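PDB 5DXL: trehalose-6-phosphate phosphatase from Neosartorya fumigata, which belongs to the haloacid dehalogenase (HAD) superfamily, as a trehalose-phosphatase family member with a Rossmann-like core and a smaller alpha/beta cap domain. Local coordinates for residues Q113-E118 / E164-R169; E171-A176 / E182-F187; Q121-R126 / R156-M161; G129-R134 / T140-R145. All coordinates share one frame; numbering follows the deposited sequence.

Interaction 1: residues Q113-E118 / E164-R169; sequences QKEVME and ETVAKR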
# COMPACT_ATOMS: atom_id res chain seq x y z
N GLN A 113 12.94 16.66 -9.82
CA GLN A 113 14.09 15.77 -9.98
C GLN A 113 15.33 16.52 -10.47
O GLN A 113 16.45 16.16 -10.12
CB GLN A 113 13.76 14.63 -10.93
CG GLN A 113 12.73 13.68 -10.35
CD GLN A 113 12.79 12.32 -11.00
OE1 GLN A 113 13.60 12.07 -11.89
NE2 GLN A 113 11.93 11.41 -10.55
N LYS A 114 15.13 17.55 -11.29
CA LYS A 114 16.24 18.33 -11.81
C LYS A 114 16.96 19.02 -10.65
O LYS A 114 18.19 18.98 -10.56
CB LYS A 114 15.76 19.36 -12.84
CG LYS A 114 16.89 20.20 -13.44
CD LYS A 114 16.38 21.12 -14.56
CE LYS A 114 17.51 21.99 -15.10
NZ LYS A 114 17.16 22.65 -16.38
N GLU A 115 16.20 19.64 -9.77
CA GLU A 115 16.80 20.38 -8.66
C GLU A 115 17.42 19.43 -7.64
O GLU A 115 18.50 19.70 -7.12
CB GLU A 115 15.76 21.27 -7.99
CG GLU A 115 16.38 22.26 -7.02
CD GLU A 115 15.40 23.34 -6.58
OE1 GLU A 115 14.32 23.44 -7.20
OE2 GLU A 115 15.73 24.08 -5.63
N VAL A 116 16.74 18.32 -7.36
CA VAL A 116 17.28 17.36 -6.40
C VAL A 116 18.58 16.75 -6.89
O VAL A 116 19.52 16.59 -6.12
CB VAL A 116 16.25 16.25 -6.07
CG1 VAL A 116 16.89 15.13 -5.22
CG2 VAL A 116 15.06 16.83 -5.34
N MSE A 117 18.67 16.45 -8.19
CA MSE A 117 19.92 15.95 -8.76
C MSE A 117 21.05 16.98 -8.60
O MSE A 117 22.17 16.62 -8.24
CB MSE A 117 19.74 15.60 -10.24
CG MSE A 117 18.96 14.32 -10.49
SE MSE A 117 19.78 12.77 -9.60
CE MSE A 117 21.45 12.74 -10.56
N GLU A 118 20.74 18.24 -8.87
CA GLU A 118 21.73 19.30 -8.78
C GLU A 118 22.26 19.41 -7.34
O GLU A 118 23.47 19.48 -7.11
CB GLU A 118 21.12 20.63 -9.24
CG GLU A 118 22.13 21.73 -9.49
CD GLU A 118 21.51 22.91 -10.21
OE1 GLU A 118 20.41 22.75 -10.79
OE2 GLU A 118 22.12 24.00 -10.19
N GLU A 164 13.25 23.20 2.65
CA GLU A 164 12.93 24.62 2.57
C GLU A 164 12.80 25.11 1.13
O GLU A 164 12.38 26.25 0.90
CB GLU A 164 14.00 25.43 3.29
CG GLU A 164 13.93 25.27 4.80
CD GLU A 164 15.14 25.85 5.51
OE1 GLU A 164 16.02 26.42 4.83
OE2 GLU A 164 15.20 25.73 6.75
N THR A 165 13.14 24.26 0.17
CA THR A 165 13.10 24.66 -1.23
C THR A 165 12.22 23.71 -2.04
O THR A 165 11.04 23.98 -2.26
CB THR A 165 14.52 24.73 -1.85
OG1 THR A 165 15.19 23.47 -1.66
CG2 THR A 165 15.35 25.82 -1.18
N VAL A 166 12.81 22.60 -2.46
CA VAL A 166 12.13 21.63 -3.31
C VAL A 166 10.78 21.17 -2.76
O VAL A 166 9.78 21.12 -3.48
CB VAL A 166 13.03 20.40 -3.54
CG1 VAL A 166 12.32 19.37 -4.40
CG2 VAL A 166 14.35 20.82 -4.18
N ALA A 167 10.73 20.86 -1.47
CA ALA A 167 9.53 20.30 -0.86
C ALA A 167 8.41 21.33 -0.70
O ALA A 167 7.27 20.98 -0.38
CB ALA A 167 9.86 19.68 0.48
N LYS A 168 8.72 22.60 -0.91
CA LYS A 168 7.69 23.62 -0.81
C LYS A 168 7.18 24.02 -2.19
O LYS A 168 6.17 24.71 -2.30
CB LYS A 168 8.23 24.83 -0.04
CG LYS A 168 8.39 24.56 1.45
CD LYS A 168 8.72 25.81 2.25
CE LYS A 168 8.26 25.67 3.70
NZ LYS A 168 6.78 25.81 3.84
N ARG A 169 7.87 23.57 -3.23
CA ARG A 169 7.44 23.87 -4.60
C ARG A 169 6.75 22.69 -5.27
O ARG A 169 5.82 22.88 -6.06
CB ARG A 169 8.63 24.31 -5.45
CG ARG A 169 8.22 24.71 -6.85
CD ARG A 169 9.37 25.25 -7.67
NE ARG A 169 8.94 25.51 -9.05
CZ ARG A 169 9.73 25.95 -10.01
NH1 ARG A 169 11.02 26.19 -9.77
NH2 ARG A 169 9.25 26.16 -11.23
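E115 and V116, neighbours on helix 112-125, both touch V166 at the start of the short helical turn 166-169. E115 lays its whole side chain along the valine: with CG anti to the backbone N (chi1 -168°) and the chain extended beyond it, the methylenes and the carboxylate run past V166 in the opposite direction to the valine's own side chain. The closest approach, E115 CD to V166 CG2, is 3.6 Å, so a methyl group rests against the carboxylate carbon. Beyond it, E115 OE2 comes within 4.0 Å of T165 CB without a hydrogen bond, the T165 hydroxyl being bonded instead to the carbonyl of M161 one turn back. The contact belongs to the cap domain, where two helices and a connecting turn lie on one face of a four-stranded antiparallel sheet. R169 NH1 stays 5.0 Å from E115 OE1, too far for an ion pair though the opposite charges may still attract weakly. One residue on, V116 offers CG2 to V166 CG1 at 3.9 Å, the two side chains crossing at about a right angle. V116 also packs on L139 of the cap sheet, which places this apolar pair on the buried side of the helix.

Interaction 2: residues E171-A176 / E182-F187; sequences EVEVMA and EVRPTF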
# COMPACT_ATOMS: atom_id res chain seq x y z
N GLU A 171 5.07 18.52 -4.81
CA GLU A 171 4.44 17.60 -3.87
C GLU A 171 5.33 16.39 -3.63
O GLU A 171 5.04 15.28 -4.08
CB GLU A 171 3.06 17.15 -4.38
CG GLU A 171 2.01 18.25 -4.37
CD GLU A 171 1.77 18.81 -2.97
OE1 GLU A 171 1.57 18.01 -2.03
OE2 GLU A 171 1.80 20.05 -2.82
N VAL A 172 6.44 16.62 -2.94
CA VAL A 172 7.39 15.56 -2.65
C VAL A 172 7.70 15.56 -1.17
O VAL A 172 7.46 16.54 -0.47
CB VAL A 172 8.71 15.72 -3.44
CG1 VAL A 172 8.46 15.63 -4.94
CG2 VAL A 172 9.41 17.04 -3.08
N GLU A 173 8.24 14.45 -0.69
CA GLU A 173 8.72 14.46 0.68
C GLU A 173 10.15 13.98 0.74
O GLU A 173 10.61 13.25 -0.13
CB GLU A 173 7.83 13.62 1.58
CG GLU A 173 7.75 12.18 1.21
CD GLU A 173 6.65 11.48 1.96
OE1 GLU A 173 6.02 12.14 2.83
OE2 GLU A 173 6.39 10.29 1.68
N VAL A 174 10.84 14.43 1.78
CA VAL A 174 12.23 14.06 2.01
C VAL A 174 12.29 13.05 3.15
O VAL A 174 11.79 13.33 4.25
CB VAL A 174 13.09 15.31 2.33
CG1 VAL A 174 14.55 14.96 2.28
CG2 VAL A 174 12.77 16.44 1.36
N MSE A 175 12.87 11.88 2.89
CA MSE A 175 12.95 10.80 3.86
C MSE A 175 14.40 10.59 4.29
O MSE A 175 15.31 10.75 3.48
CB MSE A 175 12.41 9.48 3.28
CG MSE A 175 11.13 9.55 2.46
SE MSE A 175 9.57 9.85 3.59
CE MSE A 175 9.62 8.20 4.65
N ALA A 176 14.62 10.23 5.55
CA ALA A 176 15.97 9.86 5.99
C ALA A 176 16.03 8.37 6.31
O ALA A 176 15.34 7.90 7.22
CB ALA A 176 16.38 10.69 7.19
N GLU A 182 16.30 10.40 0.86
CA GLU A 182 15.50 10.09 -0.32
C GLU A 182 14.44 11.16 -0.56
O GLU A 182 13.83 11.66 0.38
CB GLU A 182 14.84 8.72 -0.16
CG GLU A 182 13.93 8.31 -1.32
CD GLU A 182 13.36 6.92 -1.09
OE1 GLU A 182 13.90 6.18 -0.24
OE2 GLU A 182 12.36 6.57 -1.74
N VAL A 183 14.25 11.53 -1.82
CA VAL A 183 13.14 12.40 -2.20
C VAL A 183 12.24 11.62 -3.15
O VAL A 183 12.71 11.01 -4.09
CB VAL A 183 13.62 13.69 -2.89
CG1 VAL A 183 12.44 14.60 -3.16
CG2 VAL A 183 14.65 14.40 -1.99
N ARG A 184 10.95 11.66 -2.87
CA ARG A 184 9.97 10.95 -3.69
C ARG A 184 8.62 11.66 -3.62
O ARG A 184 8.37 12.44 -2.71
CB ARG A 184 9.84 9.51 -3.21
CG ARG A 184 9.18 9.44 -1.87
CD ARG A 184 9.20 8.05 -1.30
NE ARG A 184 8.29 7.98 -0.16
CZ ARG A 184 8.08 6.89 0.55
NH1 ARG A 184 8.72 5.76 0.25
NH2 ARG A 184 7.22 6.92 1.56
N PRO A 185 7.73 11.38 -4.58
CA PRO A 185 6.43 12.04 -4.54
C PRO A 185 5.60 11.63 -3.33
O PRO A 185 5.73 10.50 -2.86
CB PRO A 185 5.76 11.57 -5.84
CG PRO A 185 6.88 11.21 -6.71
CD PRO A 185 7.91 10.59 -5.80
N THR A 186 4.74 12.52 -2.86
CA THR A 186 3.86 12.20 -1.75
C THR A 186 2.91 11.05 -2.09
O THR A 186 2.45 10.33 -1.20
CB THR A 186 3.05 13.44 -1.30
OG1 THR A 186 2.29 13.93 -2.40
CG2 THR A 186 4.00 14.53 -0.81
N PHE A 187 2.62 10.84 -3.38
CA PHE A 187 1.64 9.80 -3.73
C PHE A 187 2.15 8.36 -3.56
O PHE A 187 1.39 7.41 -3.72
CB PHE A 187 1.09 10.01 -5.16
CG PHE A 187 2.12 9.93 -6.27
CD1 PHE A 187 2.76 8.73 -6.58
CD2 PHE A 187 2.40 11.04 -7.05
CE1 PHE A 187 3.67 8.65 -7.62
CE2 PHE A 187 3.30 10.96 -8.10
CZ PHE A 187 3.94 9.76 -8.37
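E173 and R184 face each other as a hydrogen-bonded antiparallel pair, joined through both backbone and side chains. E173 N donates to R184 O at 2.9 Å, and R184 N returns a longer bond to E173 O. The next such pair is tighter, M175 N reaching E182 O at 2.7 Å. The side chains of E173, R184, M175 and E182 share one face of the hairpin formed by strands 172-177 and 180-185. There E173 and R184 run side by side in the same direction, and a weak salt bridge links E173 OE2 to R184 NH2 at 3.5 Å, with the carboxylate oxygen at the guanidinium edge and the two planes 33° apart. Over one guanidinium face lies the selenomethionine M175, whose CE is 4.1 Å from R184 NH2. At the hairpin's open end T186 N donates to E171 O (3.0 Å), as the chain turns into a 3-10 segment. On the other face V172 CG2 meets V183 CG1 at 3.9 Å, and both valines pack on W112 of helix 112-125. The hairpin thus has two chemically distinct faces: the valines are turned to the cap helices, while the opposite charges of E173 and R184 probably attract only modestly at this separation.

Interaction 3: residues Q121-R126 / R156-M161; sequences QHFTER and RECRKM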
# COMPACT_ATOMS: atom_id res chain seq x y z
N GLN A 121 24.19 16.21 -6.39
CA GLN A 121 25.48 16.14 -7.06
C GLN A 121 26.49 17.04 -6.35
O GLN A 121 27.67 16.70 -6.22
CB GLN A 121 25.37 16.56 -8.53
CG GLN A 121 26.70 16.53 -9.27
CD GLN A 121 27.30 15.13 -9.35
OE1 GLN A 121 26.58 14.13 -9.38
NE2 GLN A 121 28.63 15.06 -9.39
N HIS A 122 25.99 18.17 -5.88
CA HIS A 122 26.80 19.13 -5.16
C HIS A 122 27.36 18.52 -3.89
O HIS A 122 28.57 18.59 -3.64
CB HIS A 122 25.97 20.36 -4.82
CG HIS A 122 26.75 21.46 -4.19
ND1 HIS A 122 26.77 21.68 -2.83
CD2 HIS A 122 27.54 22.42 -4.73
CE1 HIS A 122 27.54 22.72 -2.56
NE2 HIS A 122 28.01 23.19 -3.70
N PHE A 123 26.48 17.91 -3.10
CA PHE A 123 26.89 17.28 -1.85
C PHE A 123 27.73 16.04 -2.10
O PHE A 123 28.60 15.71 -1.29
CB PHE A 123 25.67 16.93 -0.98
CG PHE A 123 25.18 18.08 -0.16
CD1 PHE A 123 25.67 18.29 1.12
CD2 PHE A 123 24.25 18.97 -0.67
CE1 PHE A 123 25.23 19.36 1.89
CE2 PHE A 123 23.80 20.04 0.09
CZ PHE A 123 24.30 20.24 1.37
N THR A 124 27.48 15.34 -3.21
CA THR A 124 28.29 14.18 -3.54
C THR A 124 29.75 14.56 -3.79
O THR A 124 30.66 13.94 -3.24
CB THR A 124 27.72 13.43 -4.75
OG1 THR A 124 26.42 12.95 -4.41
CG2 THR A 124 28.61 12.26 -5.13
N GLU A 125 29.96 15.60 -4.60
CA GLU A 125 31.31 16.06 -4.88
C GLU A 125 32.04 16.49 -3.60
O GLU A 125 33.27 16.47 -3.54
CB GLU A 125 31.27 17.22 -5.88
CG GLU A 125 30.77 16.81 -7.26
CD GLU A 125 30.31 18.00 -8.09
OE1 GLU A 125 30.24 19.12 -7.55
OE2 GLU A 125 30.00 17.80 -9.29
N ARG A 126 31.27 16.86 -2.58
CA ARG A 126 31.85 17.39 -1.34
C ARG A 126 31.77 16.41 -0.16
O ARG A 126 32.08 16.78 0.99
CB ARG A 126 31.17 18.70 -0.97
CG ARG A 126 31.54 19.83 -1.91
CD ARG A 126 30.45 20.87 -2.06
NE ARG A 126 30.84 21.91 -3.01
CZ ARG A 126 30.75 21.79 -4.34
NH1 ARG A 126 30.28 20.67 -4.88
NH2 ARG A 126 31.14 22.79 -5.13
N ARG A 156 22.08 16.08 7.27
CA ARG A 156 21.19 17.01 7.97
C ARG A 156 21.12 18.34 7.23
O ARG A 156 20.05 18.92 7.09
CB ARG A 156 21.65 17.25 9.41
CG ARG A 156 21.46 16.06 10.33
CD ARG A 156 21.69 16.43 11.78
NE ARG A 156 23.06 16.87 12.05
CZ ARG A 156 24.07 16.06 12.33
NH1 ARG A 156 23.88 14.74 12.38
NH2 ARG A 156 25.27 16.55 12.58
N GLU A 157 22.26 18.83 6.75
CA GLU A 157 22.30 20.11 6.06
C GLU A 157 21.58 20.03 4.72
O GLU A 157 20.81 20.93 4.35
CB GLU A 157 23.74 20.58 5.88
CG GLU A 157 24.49 20.71 7.21
CD GLU A 157 23.86 21.76 8.12
OE1 GLU A 157 23.99 22.96 7.80
OE2 GLU A 157 23.24 21.40 9.16
N CYS A 158 21.80 18.93 4.01
CA CYS A 158 21.17 18.73 2.71
C CYS A 158 19.65 18.58 2.86
O CYS A 158 18.88 19.13 2.07
CB CYS A 158 21.77 17.51 2.02
SG CYS A 158 21.08 17.19 0.37
N ARG A 159 19.23 17.84 3.88
CA ARG A 159 17.82 17.65 4.15
C ARG A 159 17.13 18.98 4.44
O ARG A 159 16.07 19.25 3.89
CB ARG A 159 17.61 16.69 5.32
CG ARG A 159 16.14 16.48 5.65
CD ARG A 159 15.92 15.49 6.78
NE ARG A 159 14.49 15.22 6.93
CZ ARG A 159 13.97 14.27 7.71
NH1 ARG A 159 14.77 13.49 8.41
NH2 ARG A 159 12.66 14.11 7.77
N LYS A 160 17.74 19.80 5.29
CA LYS A 160 17.14 21.09 5.61
C LYS A 160 16.97 21.92 4.34
O LYS A 160 15.92 22.53 4.13
CB LYS A 160 18.00 21.84 6.64
CG LYS A 160 17.50 23.25 6.90
CD LYS A 160 18.35 23.97 7.95
CE LYS A 160 17.97 25.45 8.02
NZ LYS A 160 18.48 26.10 9.26
N MSE A 161 17.99 21.91 3.49
CA MSE A 161 17.94 22.64 2.24
C MSE A 161 16.78 22.18 1.35
O MSE A 161 16.02 23.01 0.85
CB MSE A 161 19.26 22.50 1.49
CG MSE A 161 19.27 23.18 0.15
SE MSE A 161 21.11 23.48 -0.42
CE MSE A 161 21.67 24.55 1.08
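F123 presents one face of its ring to C158, whose CB sits almost exactly over the centre. This CH-pi contact measures 3.7 Å from C158 CB to the F123 ring centroid, only 8° off the ring normal. The sulfur follows to one side: C158 SG, anti to its own backbone N (chi1 -179°), extends from CB over the CD2-CE2 edge of the phenyl group, 3.8 Å from F123 CD2. It remains above the face, 26° off the normal, and makes a sulfur-aromatic contact. Even the cysteine backbone takes part, with C158 CA 3.7 Å from F123 CZ. The selenium of M161, one turn further along its helix, approaches differently, at the ring edge and near its plane, 4.4 Å from F123 CE2. E157 adds a looser touch from its CB to F123 CE1, while its carboxylate leads away.

These residues join helix 112-125 to helix 148-164, which run nearly antiparallel here, their local axes 11.3 Å apart at closest approach. At this spacing the F123 ring spans much of the distance between the two cap-domain helices. C158 also rests on V119 and F120 of the first helix and on L181 of the sheet on which the helices pack, so its thiol lies in apolar surroundings. No hydrogen bond crosses between the two segments; the attraction is probably mainly dispersion, with a contribution from the C-H and sulfur over the pi face.

Interaction 4: residues G129-R134 / T140-R145; sequences GSFIER and TWHYRR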
# COMPACT_ATOMS: atom_id res chain seq x y z
N GLY A 129 32.97 9.30 -0.72
CA GLY A 129 32.34 8.02 -0.47
C GLY A 129 30.85 7.99 -0.80
O GLY A 129 30.25 6.92 -0.93
N SER A 130 30.24 9.17 -0.92
CA SER A 130 28.80 9.23 -1.17
C SER A 130 28.51 9.02 -2.64
O SER A 130 29.39 9.18 -3.48
CB SER A 130 28.20 10.56 -0.71
OG SER A 130 28.63 11.64 -1.53
N PHE A 131 27.26 8.66 -2.96
CA PHE A 131 26.84 8.53 -4.35
C PHE A 131 25.33 8.66 -4.48
O PHE A 131 24.60 8.57 -3.50
CB PHE A 131 27.31 7.19 -4.95
CG PHE A 131 26.64 5.98 -4.35
CD1 PHE A 131 27.16 5.39 -3.22
CD2 PHE A 131 25.52 5.43 -4.95
CE1 PHE A 131 26.56 4.27 -2.66
CE2 PHE A 131 24.91 4.30 -4.39
CZ PHE A 131 25.44 3.73 -3.25
N ILE A 132 24.89 8.85 -5.72
CA ILE A 132 23.48 9.05 -5.99
C ILE A 132 22.89 7.82 -6.65
O ILE A 132 23.48 7.28 -7.59
CB ILE A 132 23.25 10.24 -6.92
CG1 ILE A 132 23.81 11.52 -6.29
CG2 ILE A 132 21.76 10.38 -7.25
CD1 ILE A 132 23.92 12.68 -7.26
N GLU A 133 21.76 7.36 -6.11
CA GLU A 133 20.96 6.32 -6.73
C GLU A 133 19.73 6.95 -7.36
O GLU A 133 18.94 7.62 -6.70
CB GLU A 133 20.54 5.26 -5.71
CG GLU A 133 19.49 4.28 -6.25
CD GLU A 133 18.99 3.30 -5.21
OE1 GLU A 133 19.21 3.53 -3.99
OE2 GLU A 133 18.36 2.28 -5.59
N ARG A 134 19.58 6.76 -8.67
CA ARG A 134 18.43 7.32 -9.35
C ARG A 134 17.47 6.20 -9.76
O ARG A 134 17.86 5.26 -10.45
CB ARG A 134 18.88 8.14 -10.56
CG ARG A 134 17.74 8.74 -11.37
CD ARG A 134 18.19 10.00 -12.09
NE ARG A 134 17.05 10.86 -12.44
CZ ARG A 134 17.17 12.04 -13.04
NH1 ARG A 134 18.37 12.50 -13.38
NH2 ARG A 134 16.08 12.76 -13.32
N THR A 140 17.82 8.96 -4.40
CA THR A 140 18.39 8.65 -3.10
C THR A 140 19.88 8.99 -3.03
O THR A 140 20.66 8.59 -3.89
CB THR A 140 18.20 7.16 -2.74
OG1 THR A 140 16.81 6.83 -2.85
CG2 THR A 140 18.65 6.90 -1.31
N TRP A 141 20.25 9.74 -2.00
CA TRP A 141 21.65 10.06 -1.75
C TRP A 141 22.19 9.11 -0.68
O TRP A 141 21.67 9.09 0.42
CB TRP A 141 21.81 11.52 -1.32
CG TRP A 141 23.24 11.94 -1.22
CD1 TRP A 141 24.18 11.87 -2.21
CD2 TRP A 141 23.91 12.48 -0.07
NE1 TRP A 141 25.39 12.34 -1.75
CE2 TRP A 141 25.25 12.72 -0.44
CE3 TRP A 141 23.50 12.80 1.23
CZ2 TRP A 141 26.18 13.26 0.44
CZ3 TRP A 141 24.44 13.33 2.11
CH2 TRP A 141 25.76 13.55 1.71
N HIS A 142 23.20 8.32 -1.03
CA HIS A 142 23.78 7.31 -0.14
C HIS A 142 25.11 7.81 0.42
O HIS A 142 25.92 8.34 -0.33
CB HIS A 142 24.04 5.99 -0.88
CG HIS A 142 22.81 5.28 -1.35
ND1 HIS A 142 22.21 4.28 -0.62
CD2 HIS A 142 22.09 5.40 -2.49
CE1 HIS A 142 21.16 3.82 -1.29
NE2 HIS A 142 21.07 4.48 -2.43
N TYR A 143 25.36 7.61 1.72
CA TYR A 143 26.63 8.08 2.28
C TYR A 143 27.24 7.16 3.35
O TYR A 143 28.06 7.61 4.16
CB TYR A 143 26.44 9.49 2.84
CG TYR A 143 25.40 9.63 3.90
CD1 TYR A 143 25.73 9.46 5.25
CD2 TYR A 143 24.08 9.92 3.58
CE1 TYR A 143 24.77 9.58 6.24
CE2 TYR A 143 23.11 10.04 4.57
CZ TYR A 143 23.47 9.87 5.89
OH TYR A 143 22.51 9.99 6.87
N ARG A 144 26.89 5.88 3.36
CA ARG A 144 27.44 4.98 4.37
C ARG A 144 28.96 4.89 4.31
O ARG A 144 29.60 4.68 5.34
CB ARG A 144 26.84 3.57 4.24
CG ARG A 144 27.31 2.58 5.32
CD ARG A 144 27.01 3.13 6.71
NE ARG A 144 27.59 2.34 7.79
CZ ARG A 144 28.69 2.68 8.47
NH1 ARG A 144 29.34 3.80 8.16
NH2 ARG A 144 29.14 1.91 9.44
N ARG A 145 29.55 5.06 3.13
CA ARG A 145 31.00 4.91 3.00
C ARG A 145 31.72 6.19 3.40
O ARG A 145 32.95 6.20 3.51
CB ARG A 145 31.37 4.52 1.57
CG ARG A 145 30.91 3.11 1.16
CD ARG A 145 31.62 2.03 1.98
NE ARG A 145 33.06 2.05 1.76
CZ ARG A 145 33.70 1.38 0.79
NH1 ARG A 145 33.03 0.61 -0.07
NH2 ARG A 145 35.02 1.48 0.69
O HOH W 1 28.30 5.77 0.60
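F131 and H142 lie with their rings almost parallel, the planes only 9° apart, yet slid so far that they barely overlap. What sits over the phenyl face is chiefly H142 CB, 3.7 Å from the F131 ring centroid. F131 CG stands between its backbone N and carbonyl carbon (chi1 68°), a torsion that lays the ring back across the neighbouring strand. E133, two residues on from F131, reaches the imidazole at its edge. H142 NE2 donates to E133 OE1 at 2.6 Å, a short histidine-carboxylate bond, with the acceptor in the ring plane but the nitrogen 23° out of the carboxylate plane on the anti side. T140 CG2 lies over one face of the same imidazole, 3.6 Å above its plane, which together with the bond to E133 should limit its rotation.

Strands 131-134 and 139-142 form an antiparallel hairpin at the margin of the cap-domain sheet, with F131-H142 and E133-T140 as hydrogen-bonded pairs; E133 N to T140 O measures 2.8 Å.

The opposite face carries I132 and W141, crossing at about a right angle. I132 CG1 touches W141 CD1 at 4.1 Å, at the indole edge, while S130 CB packs against the indole from further along. S130 OG is bonded to T127 O, and the W141 ring meets F120 of helix 112-125. Where the strands end, a water donates to G129 O at 2.7 Å and accepts from R145 N, bridging the ends of the two segments beyond the F131-H142 pair.

How the interactions relate
All four contacts lie on one side of the chain's centre, in the cap domain, where helices 112-125 and 148-164 pack on a four-stranded antiparallel sheet. Interactions 2 and 4 are its two hairpins, about 16 Å apart between centres and joined through neighbouring strands 139-142 and 180-185. Interactions 1 and 3 both use helix 112-125, and their centres lie about 12 Å apart. Along the chain, interaction 4 falls between the halves of interaction 3, which in turn falls between those of interaction 1; interaction 2 follows. V116 against V183, and T124 against I132, tie the helix to both hairpins, so helices and sheet form one continuous layered unit.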